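Local structure of amine Dehydrogenase (Pseudomonas putida, 1JMX) at residues 103-112 with 124-132; 154-162 with 237-245. The protein probably forms the seven-bladed beta-propeller subunit of a quinohemoprotein amine dehydrogenase, an enzyme that oxidises primary amines and passes the electrons to heme c. All coordinates share one frame; numbering follows the deposited sequence.

Interaction 1: residues 103-112 with 124-132; sequences GKEVYATVNP and PPRLEVFST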
ATOM      1  N   GLY B 103     -18.064  22.399  30.664  1.00 15.17           N
ATOM      2  CA  GLY B 103     -16.610  22.330  30.623  1.00 14.64           C
ATOM      3  C   GLY B 103     -15.924  21.716  31.831  1.00 14.97           C
ATOM      4  O   GLY B 103     -14.736  21.948  32.045  1.00 15.61           O
ATOM      5  N   LYS B 104     -16.657  20.916  32.604  1.00 15.86           N
ATOM      6  CA  LYS B 104     -16.114  20.286  33.805  1.00 16.89           C
ATOM      7  C   LYS B 104     -15.581  18.875  33.608  1.00 15.91           C
ATOM      8  O   LYS B 104     -14.836  18.373  34.443  1.00 17.73           O
ATOM      9  CB  LYS B 104     -17.151  20.322  34.933  1.00 20.03           C
ATOM     10  CG  LYS B 104     -17.347  21.727  35.523  1.00 25.23           C
ATOM     11  CD  LYS B 104     -18.648  21.847  36.319  1.00 30.18           C
ATOM     12  CE  LYS B 104     -18.713  20.819  37.437  1.00 33.96           C
ATOM     13  NZ  LYS B 104     -20.083  20.726  38.015  1.00 38.21           N
ATOM     14  N   GLU B 105     -15.981  18.219  32.528  1.00 14.85           N
ATOM     15  CA  GLU B 105     -15.500  16.871  32.249  1.00 14.60           C
ATOM     16  C   GLU B 105     -15.121  16.739  30.785  1.00 14.95           C
ATOM     17  O   GLU B 105     -15.607  17.483  29.934  1.00 13.74           O
ATOM     18  CB  GLU B 105     -16.561  15.814  32.547  1.00 14.35           C
ATOM     19  CG  GLU B 105     -17.269  15.961  33.858  1.00 15.17           C
ATOM     20  CD  GLU B 105     -18.032  14.713  34.239  1.00 16.56           C
ATOM     21  OE1 GLU B 105     -18.945  14.288  33.490  1.00 16.96           O
ATOM     22  OE2 GLU B 105     -17.694  14.151  35.299  1.00 19.66           O
ATOM     23  N   VAL B 106     -14.244  15.780  30.516  1.00 14.80           N
ATOM     24  CA  VAL B 106     -13.793  15.470  29.171  1.00 15.93           C
ATOM     25  C   VAL B 106     -13.997  13.962  29.022  1.00 14.50           C
ATOM     26  O   VAL B 106     -13.664  13.191  29.919  1.00 14.79           O
ATOM     27  CB  VAL B 106     -12.289  15.833  28.945  1.00 17.48           C
ATOM     28  CG1 VAL B 106     -11.835  15.392  27.554  1.00 17.66           C
ATOM     29  CG2 VAL B 106     -12.074  17.336  29.098  1.00 17.16           C
ATOM     30  N   TYR B 107     -14.617  13.564  27.919  1.00 13.17           N
ATOM     31  CA  TYR B 107     -14.882  12.165  27.642  1.00 12.36           C
ATOM     32  C   TYR B 107     -13.971  11.710  26.505  1.00 11.85           C
ATOM     33  O   TYR B 107     -13.601  12.491  25.639  1.00 11.76           O
ATOM     34  CB  TYR B 107     -16.349  11.976  27.251  1.00 13.21           C
ATOM     35  CG  TYR B 107     -17.307  12.769  28.108  1.00 14.05           C
ATOM     36  CD1 TYR B 107     -17.867  13.960  27.641  1.00 12.86           C
ATOM     37  CD2 TYR B 107     -17.605  12.363  29.409  1.00 14.69           C
ATOM     38  CE1 TYR B 107     -18.687  14.729  28.449  1.00 13.17           C
ATOM     39  CE2 TYR B 107     -18.426  13.121  30.223  1.00 14.28           C
ATOM     40  CZ  TYR B 107     -18.960  14.306  29.740  1.00 14.70           C
ATOM     41  OH  TYR B 107     -19.741  15.073  30.566  1.00 13.79           O
ATOM     42  N   ALA B 108     -13.597  10.441  26.528  1.00 11.73           N
ATOM     43  CA  ALA B 108     -12.737   9.898  25.495  1.00 12.09           C
ATOM     44  C   ALA B 108     -12.940   8.402  25.420  1.00 12.11           C
ATOM     45  O   ALA B 108     -12.949   7.734  26.450  1.00 13.47           O
ATOM     46  CB  ALA B 108     -11.282  10.207  25.817  1.00 11.39           C
ATOM     47  N   THR B 109     -13.223   7.870  24.234  1.00 12.39           N
ATOM     48  CA  THR B 109     -13.345   6.423  24.174  1.00 13.44           C
ATOM     49  C   THR B 109     -11.957   5.893  23.825  1.00 13.07           C
ATOM     50  O   THR B 109     -11.254   6.446  22.971  1.00 13.14           O
ATOM     51  CB  THR B 109     -14.494   5.875  23.264  1.00 13.93           C
ATOM     52  OG1 THR B 109     -13.954   5.206  22.127  1.00 18.82           O
ATOM     53  CG2 THR B 109     -15.444   6.943  22.856  1.00 10.99           C
ATOM     54  N   VAL B 110     -11.525   4.919  24.616  1.00 11.91           N
ATOM     55  CA  VAL B 110     -10.219   4.308  24.491  1.00 10.07           C
ATOM     56  C   VAL B 110     -10.281   2.882  23.971  1.00  9.77           C
ATOM     57  O   VAL B 110     -10.986   2.036  24.526  1.00 10.25           O
ATOM     58  CB  VAL B 110      -9.498   4.295  25.870  1.00 10.18           C
ATOM     59  CG1 VAL B 110      -8.121   3.691  25.742  1.00  7.79           C
ATOM     60  CG2 VAL B 110      -9.412   5.703  26.451  1.00  7.81           C
ATOM     61  N   ASN B 111      -9.559   2.647  22.878  1.00  8.96           N
ATOM     62  CA  ASN B 111      -9.426   1.328  22.262  1.00  8.74           C
ATOM     63  C   ASN B 111      -8.073   0.871  22.818  1.00  7.76           C
ATOM     64  O   ASN B 111      -7.026   1.281  22.323  1.00  7.45           O
ATOM     65  CB  ASN B 111      -9.336   1.438  20.727  1.00 10.25           C
ATOM     66  CG  ASN B 111     -10.605   1.993  20.080  1.00 11.57           C
ATOM     67  OD1 ASN B 111     -10.602   2.340  18.900  1.00 14.33           O
ATOM     68  ND2 ASN B 111     -11.690   2.050  20.832  1.00 12.57           N
ATOM     69  N   PRO B 112      -8.077   0.057  23.886  1.00  9.07           N
ATOM     70  CA  PRO B 112      -6.814  -0.399  24.464  1.00  8.69           C
ATOM     71  C   PRO B 112      -6.282  -1.722  23.946  1.00  8.87           C
ATOM     72  O   PRO B 112      -7.030  -2.577  23.472  1.00  9.28           O
ATOM     73  CB  PRO B 112      -7.157  -0.487  25.940  1.00  8.66           C
ATOM     74  CG  PRO B 112      -8.535  -1.046  25.902  1.00  8.21           C
ATOM     75  CD  PRO B 112      -9.212  -0.365  24.725  1.00  8.90           C
ATOM     76  N   PRO B 124     -11.694  -4.827  24.808  1.00 12.80           N
ATOM     77  CA  PRO B 124     -12.905  -4.079  24.451  1.00 12.58           C
ATOM     78  C   PRO B 124     -12.710  -2.590  24.739  1.00 12.18           C
ATOM     79  O   PRO B 124     -11.959  -2.221  25.641  1.00 14.40           O
ATOM     80  CB  PRO B 124     -13.958  -4.680  25.385  1.00 11.46           C
ATOM     81  CG  PRO B 124     -13.497  -6.078  25.554  1.00 11.69           C
ATOM     82  CD  PRO B 124     -12.014  -5.906  25.759  1.00 11.11           C
ATOM     83  N   PRO B 125     -13.332  -1.713  23.935  1.00 10.84           N
ATOM     84  CA  PRO B 125     -13.185  -0.273  24.173  1.00 10.11           C
ATOM     85  C   PRO B 125     -13.921   0.189  25.444  1.00  9.83           C
ATOM     86  O   PRO B 125     -14.737  -0.543  26.015  1.00  9.36           O
ATOM     87  CB  PRO B 125     -13.807   0.339  22.917  1.00 11.23           C
ATOM     88  CG  PRO B 125     -13.613  -0.733  21.874  1.00 10.72           C
ATOM     89  CD  PRO B 125     -13.984  -1.963  22.642  1.00  9.84           C
ATOM     90  N   ARG B 126     -13.616   1.402  25.886  1.00 10.21           N
ATOM     91  CA  ARG B 126     -14.242   1.974  27.079  1.00 11.14           C
ATOM     92  C   ARG B 126     -14.219   3.490  27.042  1.00 10.46           C
ATOM     93  O   ARG B 126     -13.313   4.081  26.480  1.00 11.40           O
ATOM     94  CB  ARG B 126     -13.528   1.498  28.356  1.00 11.10           C
ATOM     95  CG  ARG B 126     -12.070   1.908  28.429  1.00 11.89           C
ATOM     96  CD  ARG B 126     -11.375   1.369  29.656  1.00 12.05           C
ATOM     97  NE  ARG B 126      -9.937   1.598  29.561  1.00 10.69           N
ATOM     98  CZ  ARG B 126      -9.041   0.648  29.325  1.00 10.65           C
ATOM     99  NH1 ARG B 126      -9.422  -0.616  29.167  1.00  9.93           N
ATOM    100  NH2 ARG B 126      -7.761   0.968  29.202  1.00 11.25           N
ATOM    101  N   LEU B 127     -15.252   4.113  27.591  1.00 11.31           N
ATOM    102  CA  LEU B 127     -15.305   5.564  27.667  1.00 11.05           C
ATOM    103  C   LEU B 127     -14.707   5.904  29.030  1.00  9.91           C
ATOM    104  O   LEU B 127     -14.995   5.241  30.019  1.00 11.67           O
ATOM    105  CB  LEU B 127     -16.754   6.067  27.611  1.00 12.21           C
ATOM    106  CG  LEU B 127     -16.925   7.594  27.623  1.00 14.31           C
ATOM    107  CD1 LEU B 127     -16.789   8.141  26.203  1.00 14.92           C
ATOM    108  CD2 LEU B 127     -18.280   7.967  28.190  1.00 16.58           C
ATOM    109  N   GLU B 128     -13.821   6.888  29.060  1.00 10.46           N
ATOM    110  CA  GLU B 128     -13.200   7.330  30.298  1.00 11.13           C
ATOM    111  C   GLU B 128     -13.541   8.801  30.478  1.00 11.15           C
ATOM    112  O   GLU B 128     -13.424   9.591  29.545  1.00 12.67           O
ATOM    113  CB  GLU B 128     -11.687   7.144  30.251  1.00 12.22           C
ATOM    114  CG  GLU B 128     -11.259   5.696  30.190  1.00 13.63           C
ATOM    115  CD  GLU B 128      -9.767   5.511  30.248  1.00 12.70           C
ATOM    116  OE1 GLU B 128      -9.011   6.458  29.961  1.00 14.33           O
ATOM    117  OE2 GLU B 128      -9.348   4.401  30.587  1.00 13.78           O
ATOM    118  N   VAL B 129     -14.013   9.145  31.670  1.00 11.90           N
ATOM    119  CA  VAL B 129     -14.392  10.507  31.992  1.00 11.24           C
ATOM    120  C   VAL B 129     -13.303  11.110  32.856  1.00 13.66           C
ATOM    121  O   VAL B 129     -12.817  10.475  33.784  1.00 15.08           O
ATOM    122  CB  VAL B 129     -15.719  10.549  32.774  1.00 11.09           C
ATOM    123  CG1 VAL B 129     -16.194  11.977  32.924  1.00 10.58           C
ATOM    124  CG2 VAL B 129     -16.775   9.698  32.084  1.00 11.48           C
ATOM    125  N   PHE B 130     -12.901  12.329  32.535  1.00 13.64           N
ATOM    126  CA  PHE B 130     -11.869  13.011  33.293  1.00 13.67           C
ATOM    127  C   PHE B 130     -12.444  14.331  33.753  1.00 14.32           C
ATOM    128  O   PHE B 130     -13.262  14.942  33.066  1.00 14.05           O
ATOM    129  CB  PHE B 130     -10.639  13.287  32.425  1.00 12.02           C
ATOM    130  CG  PHE B 130     -10.048  12.059  31.807  1.00 12.15           C
ATOM    131  CD1 PHE B 130     -10.474  11.618  30.560  1.00 11.57           C
ATOM    132  CD2 PHE B 130      -9.073  11.330  32.475  1.00 12.59           C
ATOM    133  CE1 PHE B 130      -9.939  10.469  29.992  1.00 10.57           C
ATOM    134  CE2 PHE B 130      -8.534  10.178  31.910  1.00 12.05           C
ATOM    135  CZ  PHE B 130      -8.970   9.750  30.670  1.00 11.12           C
ATOM    136  N   SER B 131     -12.067  14.728  34.955  1.00 14.63           N
ATOM    137  CA  SER B 131     -12.506  15.995  35.486  1.00 15.71           C
ATOM    138  C   SER B 131     -11.430  16.979  35.053  1.00 15.50           C
ATOM    139  O   SER B 131     -10.240  16.719  35.227  1.00 15.40           O
ATOM    140  CB  SER B 131     -12.598  15.929  37.004  1.00 14.96           C
ATOM    141  OG  SER B 131     -12.909  17.199  37.528  1.00 19.63           O
ATOM    142  N   THR B 132     -11.840  18.086  34.447  1.00 17.22           N
ATOM    143  CA  THR B 132     -10.884  19.080  33.975  1.00 17.65           C
ATOM    144  C   THR B 132     -10.155  19.789  35.117  1.00 18.76           C
ATOM    145  O   THR B 132      -9.095  20.393  34.914  1.00 19.48           O
ATOM    146  CB  THR B 132     -11.566  20.112  33.074  1.00 17.60           C
ATOM    147  OG1 THR B 132     -12.646  20.729  33.783  1.00 16.76           O
ATOM    148  CG2 THR B 132     -12.107  19.439  31.827  1.00 16.42           C
TER
HETATM  149  O   HOH W   1     -16.049  16.555  37.200  1.00 33.27           O
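From Val106 facing Phe130 to Val110 facing Arg126, two neighbouring strands of one propeller blade run antiparallel, with six backbone N-H...O bonds between them; the straightest is Val110 N to Arg126 O, 2.7 Å at 174°. Tyr107, Thr109, Leu127 and Val129 share one face. There CG1 of Val129 lies 3.7 Å from Tyr107 CE2, while its CG2 sits at the ring's edge; Leu127 CD1 reaches Thr109 CG2 at 3.8 Å. Largely apolar side chains suit this buried face, which packs on Met153 and Leu161 of the next blade. The same Val129 CG1 packs against the carboxylate of Glu105, whose charge is met by Arg142. On the other face, Arg126 stretches its chain from CG to NE, and NE gives a 3.0 Å salt bridge to Glu128 OE2, met from above the carboxylate plane. Arg126 NH1 passes 3.4 Å from Pro112 CG and also pairs with Glu89, so the guanidinium is held by two acids. At the far end, Thr132 places OG1 between its backbone N and carbonyl carbon (chi1 57°), where it donates to a lone pair of Gly103 O at 3.0 Å; its CG2 is pressed to within 3.4 Å of Val106 CG2.

Interaction 2: residues 154-162 with 237-245; sequences RAADDGSLY and SVDLKTGKT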
ATOM      1  N   ARG B 154     -19.780  14.225  20.348  1.00 13.91           N
ATOM      2  CA  ARG B 154     -20.097  15.616  20.670  1.00 14.96           C
ATOM      3  C   ARG B 154     -21.114  15.626  21.804  1.00 15.03           C
ATOM      4  O   ARG B 154     -22.085  14.883  21.777  1.00 14.15           O
ATOM      5  CB  ARG B 154     -20.681  16.363  19.462  1.00 15.68           C
ATOM      6  CG  ARG B 154     -19.755  16.530  18.249  1.00 18.34           C
ATOM      7  CD  ARG B 154     -18.572  17.431  18.512  1.00 18.49           C
ATOM      8  NE  ARG B 154     -18.965  18.715  19.077  1.00 21.82           N
ATOM      9  CZ  ARG B 154     -19.419  19.752  18.378  1.00 23.15           C
ATOM     10  NH1 ARG B 154     -19.553  19.672  17.057  1.00 21.78           N
ATOM     11  NH2 ARG B 154     -19.709  20.891  19.006  1.00 22.30           N
ATOM     12  N   ALA B 155     -20.871  16.450  22.814  1.00 16.23           N
ATOM     13  CA  ALA B 155     -21.781  16.545  23.944  1.00 16.37           C
ATOM     14  C   ALA B 155     -22.865  17.570  23.644  1.00 17.61           C
ATOM     15  O   ALA B 155     -22.574  18.723  23.324  1.00 19.03           O
ATOM     16  CB  ALA B 155     -21.022  16.937  25.207  1.00 16.51           C
ATOM     17  N   ALA B 156     -24.112  17.122  23.680  1.00 17.08           N
ATOM     18  CA  ALA B 156     -25.245  17.997  23.448  1.00 18.62           C
ATOM     19  C   ALA B 156     -25.424  18.904  24.670  1.00 19.62           C
ATOM     20  O   ALA B 156     -24.824  18.670  25.718  1.00 19.87           O
ATOM     21  CB  ALA B 156     -26.495  17.173  23.201  1.00 16.96           C
ATOM     22  N   ASP B 157     -26.236  19.945  24.507  1.00 20.60           N
ATOM     23  CA  ASP B 157     -26.537  20.924  25.553  1.00 22.01           C
ATOM     24  C   ASP B 157     -27.094  20.337  26.847  1.00 21.98           C
ATOM     25  O   ASP B 157     -26.835  20.858  27.936  1.00 23.38           O
ATOM     26  CB  ASP B 157     -27.547  21.952  25.035  1.00 22.00           C
ATOM     27  CG  ASP B 157     -26.923  23.005  24.155  1.00 23.54           C
ATOM     28  OD1 ASP B 157     -25.676  23.085  24.078  1.00 24.37           O
ATOM     29  OD2 ASP B 157     -27.702  23.772  23.543  1.00 26.19           O
ATOM     30  N   ASP B 158     -27.910  19.299  26.722  1.00 21.88           N
ATOM     31  CA  ASP B 158     -28.507  18.669  27.888  1.00 22.59           C
ATOM     32  C   ASP B 158     -27.593  17.616  28.516  1.00 22.78           C
ATOM     33  O   ASP B 158     -28.063  16.693  29.184  1.00 23.69           O
ATOM     34  CB  ASP B 158     -29.849  18.051  27.509  1.00 24.04           C
ATOM     35  CG  ASP B 158     -29.705  16.824  26.635  1.00 26.66           C
ATOM     36  OD1 ASP B 158     -28.657  16.643  25.985  1.00 27.81           O
ATOM     37  OD2 ASP B 158     -30.648  16.020  26.612  1.00 29.41           O
ATOM     38  N   GLY B 159     -26.293  17.731  28.255  1.00 21.50           N
ATOM     39  CA  GLY B 159     -25.335  16.791  28.807  1.00 20.93           C
ATOM     40  C   GLY B 159     -25.215  15.433  28.129  1.00 20.50           C
ATOM     41  O   GLY B 159     -24.326  14.664  28.489  1.00 21.40           O
ATOM     42  N   SER B 160     -26.120  15.113  27.205  1.00 19.50           N
ATOM     43  CA  SER B 160     -26.077  13.835  26.480  1.00 20.10           C
ATOM     44  C   SER B 160     -24.886  13.765  25.526  1.00 18.58           C
ATOM     45  O   SER B 160     -24.460  14.774  24.977  1.00 19.64           O
ATOM     46  CB  SER B 160     -27.369  13.606  25.691  1.00 19.65           C
ATOM     47  OG  SER B 160     -28.425  13.263  26.562  1.00 23.26           O
ATOM     48  N   LEU B 161     -24.376  12.564  25.306  1.00 16.93           N
ATOM     49  CA  LEU B 161     -23.223  12.389  24.438  1.00 16.50           C
ATOM     50  C   LEU B 161     -23.591  11.628  23.174  1.00 15.08           C
ATOM     51  O   LEU B 161     -24.030  10.480  23.228  1.00 15.20           O
ATOM     52  CB  LEU B 161     -22.113  11.646  25.194  1.00 17.49           C
ATOM     53  CG  LEU B 161     -20.683  11.650  24.651  1.00 18.35           C
ATOM     54  CD1 LEU B 161     -20.098  13.045  24.777  1.00 17.48           C
ATOM     55  CD2 LEU B 161     -19.840  10.647  25.427  1.00 16.98           C
ATOM     56  N   TYR B 162     -23.469  12.301  22.035  1.00 15.62           N
ATOM     57  CA  TYR B 162     -23.745  11.679  20.747  1.00 14.76           C
ATOM     58  C   TYR B 162     -22.459  11.042  20.274  1.00 13.87           C
ATOM     59  O   TYR B 162     -21.432  11.701  20.143  1.00 15.12           O
ATOM     60  CB  TYR B 162     -24.300  12.703  19.759  1.00 15.00           C
ATOM     61  CG  TYR B 162     -25.740  13.006  20.077  1.00 15.66           C
ATOM     62  CD1 TYR B 162     -26.091  14.137  20.816  1.00 15.81           C
ATOM     63  CD2 TYR B 162     -26.749  12.113  19.708  1.00 15.02           C
ATOM     64  CE1 TYR B 162     -27.408  14.370  21.188  1.00 16.84           C
ATOM     65  CE2 TYR B 162     -28.065  12.337  20.071  1.00 16.64           C
ATOM     66  CZ  TYR B 162     -28.391  13.464  20.809  1.00 17.27           C
ATOM     67  OH  TYR B 162     -29.697  13.684  21.159  1.00 19.96           O
ATOM     68  N   SER B 237     -26.972  15.106  10.396  1.00 16.56           N
ATOM     69  CA  SER B 237     -26.772  16.137  11.399  1.00 18.44           C
ATOM     70  C   SER B 237     -27.546  15.875  12.686  1.00 19.31           C
ATOM     71  O   SER B 237     -28.628  15.287  12.673  1.00 18.67           O
ATOM     72  CB  SER B 237     -27.119  17.523  10.845  1.00 18.60           C
ATOM     73  OG  SER B 237     -28.511  17.668  10.636  1.00 22.06           O
ATOM     74  N   VAL B 238     -26.934  16.260  13.801  1.00 19.53           N
ATOM     75  CA  VAL B 238     -27.545  16.122  15.110  1.00 18.11           C
ATOM     76  C   VAL B 238     -27.539  17.516  15.711  1.00 17.27           C
ATOM     77  O   VAL B 238     -26.481  18.102  15.912  1.00 17.51           O
ATOM     78  CB  VAL B 238     -26.750  15.170  16.036  1.00 19.18           C
ATOM     79  CG1 VAL B 238     -27.498  14.980  17.352  1.00 18.30           C
ATOM     80  CG2 VAL B 238     -26.516  13.825  15.356  1.00 19.52           C
ATOM     81  N   ASP B 239     -28.726  18.069  15.927  1.00 18.52           N
ATOM     82  CA  ASP B 239     -28.865  19.399  16.513  1.00 19.53           C
ATOM     83  C   ASP B 239     -28.464  19.263  17.980  1.00 19.64           C
ATOM     84  O   ASP B 239     -29.105  18.535  18.742  1.00 19.99           O
ATOM     85  CB  ASP B 239     -30.319  19.871  16.396  1.00 20.99           C
ATOM     86  CG  ASP B 239     -30.468  21.366  16.594  1.00 21.96           C
ATOM     87  OD1 ASP B 239     -30.057  21.881  17.652  1.00 22.56           O
ATOM     88  OD2 ASP B 239     -30.994  22.031  15.675  1.00 26.02           O
ATOM     89  N   LEU B 240     -27.387  19.938  18.370  1.00 20.47           N
ATOM     90  CA  LEU B 240     -26.906  19.834  19.740  1.00 21.91           C
ATOM     91  C   LEU B 240     -27.746  20.549  20.795  1.00 23.12           C
ATOM     92  O   LEU B 240     -27.506  20.393  21.987  1.00 23.56           O
ATOM     93  CB  LEU B 240     -25.441  20.256  19.823  1.00 19.63           C
ATOM     94  CG  LEU B 240     -24.472  19.393  19.011  1.00 18.87           C
ATOM     95  CD1 LEU B 240     -23.059  19.867  19.264  1.00 17.88           C
ATOM     96  CD2 LEU B 240     -24.607  17.924  19.381  1.00 16.69           C
ATOM     97  N   LYS B 241     -28.735  21.319  20.354  1.00 25.46           N
ATOM     98  CA  LYS B 241     -29.621  22.032  21.270  1.00 27.12           C
ATOM     99  C   LYS B 241     -30.845  21.178  21.606  1.00 27.16           C
ATOM    100  O   LYS B 241     -31.151  20.924  22.775  1.00 28.84           O
ATOM    101  CB  LYS B 241     -30.083  23.360  20.646  1.00 29.15           C
ATOM    102  CG  LYS B 241     -28.964  24.381  20.466  1.00 33.08           C
ATOM    103  CD  LYS B 241     -29.358  25.567  19.577  1.00 36.70           C
ATOM    104  CE  LYS B 241     -29.427  25.180  18.081  1.00 39.96           C
ATOM    105  NZ  LYS B 241     -28.150  24.587  17.528  1.00 39.80           N
ATOM    106  N   THR B 242     -31.484  20.665  20.565  1.00 26.86           N
ATOM    107  CA  THR B 242     -32.706  19.882  20.699  1.00 26.59           C
ATOM    108  C   THR B 242     -32.579  18.372  20.528  1.00 26.64           C
ATOM    109  O   THR B 242     -33.546  17.639  20.764  1.00 26.34           O
ATOM    110  CB  THR B 242     -33.743  20.379  19.674  1.00 27.19           C
ATOM    111  OG1 THR B 242     -33.156  20.346  18.365  1.00 27.37           O
ATOM    112  CG2 THR B 242     -34.165  21.808  19.985  1.00 26.16           C
ATOM    113  N   GLY B 243     -31.416  17.908  20.079  1.00 25.84           N
ATOM    114  CA  GLY B 243     -31.231  16.481  19.866  1.00 26.21           C
ATOM    115  C   GLY B 243     -31.884  15.977  18.588  1.00 26.64           C
ATOM    116  O   GLY B 243     -31.879  14.777  18.317  1.00 27.05           O
ATOM    117  N   LYS B 244     -32.464  16.889  17.809  1.00 27.50           N
ATOM    118  CA  LYS B 244     -33.113  16.549  16.541  1.00 27.19           C
ATOM    119  C   LYS B 244     -32.094  16.046  15.516  1.00 26.36           C
ATOM    120  O   LYS B 244     -31.065  16.681  15.294  1.00 26.00           O
ATOM    121  CB  LYS B 244     -33.815  17.782  15.971  1.00 28.38           C
ATOM    122  CG  LYS B 244     -35.124  18.133  16.648  1.00 31.97           C
ATOM    123  CD  LYS B 244     -35.398  19.650  16.615  1.00 35.44           C
ATOM    124  CE  LYS B 244     -35.043  20.319  15.271  1.00 37.14           C
ATOM    125  NZ  LYS B 244     -33.680  20.962  15.237  1.00 36.65           N
ATOM    126  N   THR B 245     -32.386  14.913  14.893  1.00 26.09           N
ATOM    127  CA  THR B 245     -31.492  14.345  13.888  1.00 26.35           C
ATOM    128  C   THR B 245     -32.029  14.552  12.464  1.00 26.58           C
ATOM    129  O   THR B 245     -33.242  14.640  12.257  1.00 27.53           O
ATOM    130  CB  THR B 245     -31.254  12.846  14.149  1.00 25.68           C
ATOM    131  OG1 THR B 245     -32.510  12.159  14.182  1.00 26.00           O
ATOM    132  CG2 THR B 245     -30.525  12.649  15.475  1.00 24.82           C
TER
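The contact belongs to the seam between adjacent propeller blades, where the turn at Ala156-Gly159 and the strand beginning near Tyr162 meet Val238, Leu240 and the turn that follows. Asp157 N donates to Leu240 O at 2.9 Å and 177°, joining the two turns through their backbones. In Tyr162, chi1 of -76° carries the ring over to Val238 and chi2 of 98° turns its face to it: Val238 CG1 stands 3.6 Å above the ring centroid, almost on its normal, a centred CH-pi contact. Tyr162 OH lies 3.4 Å from Gly243 CA, where a side chain would clash, and bonds to Lys170 of its own blade. Leu240 forks: CD2 approaches Ala156 CB at 4.3 Å, and CD1 sits over one face of the Arg154 guanidinium, toward the rim, 3.5 Å from NH2, while the alanine's small methyl lets the turn come close. Replacing Tyr162 with an alanine would probably strip Val238 CG1 of its aromatic cover, open a gap beside Gly243 and leave Lys170 without its hydroxyl partner. A straight backbone bond flanked by methyl-on-face contacts, with no salt bridge across, suggests that shape matching counts for more than charge pairing between these two segments.

In the fold
Interaction 1 lies inside one blade of the propeller and interaction 2 between the next two, so the pair follows the ring in chain order. Strands 105-115 and 126-131 belong to the same blade, with 89-99 and 142-145 on its outer sides; 153-155 and 161-164 open the following blade, which residues 237-245, at the end of strand 230-239, meet from the blade after that. The centres are 18 Å apart, yet the contacts touch: Leu161 CD1 packs 3.7 Å from Tyr107 CD1, and its CD2 meets Leu127 CD1. Segment 154-162 is flanked by both neighbouring sheets. Between the two strands of interaction 1, residues Leu116 to Tyr120 line the heme c pocket, so its blade carries a cofactor contact.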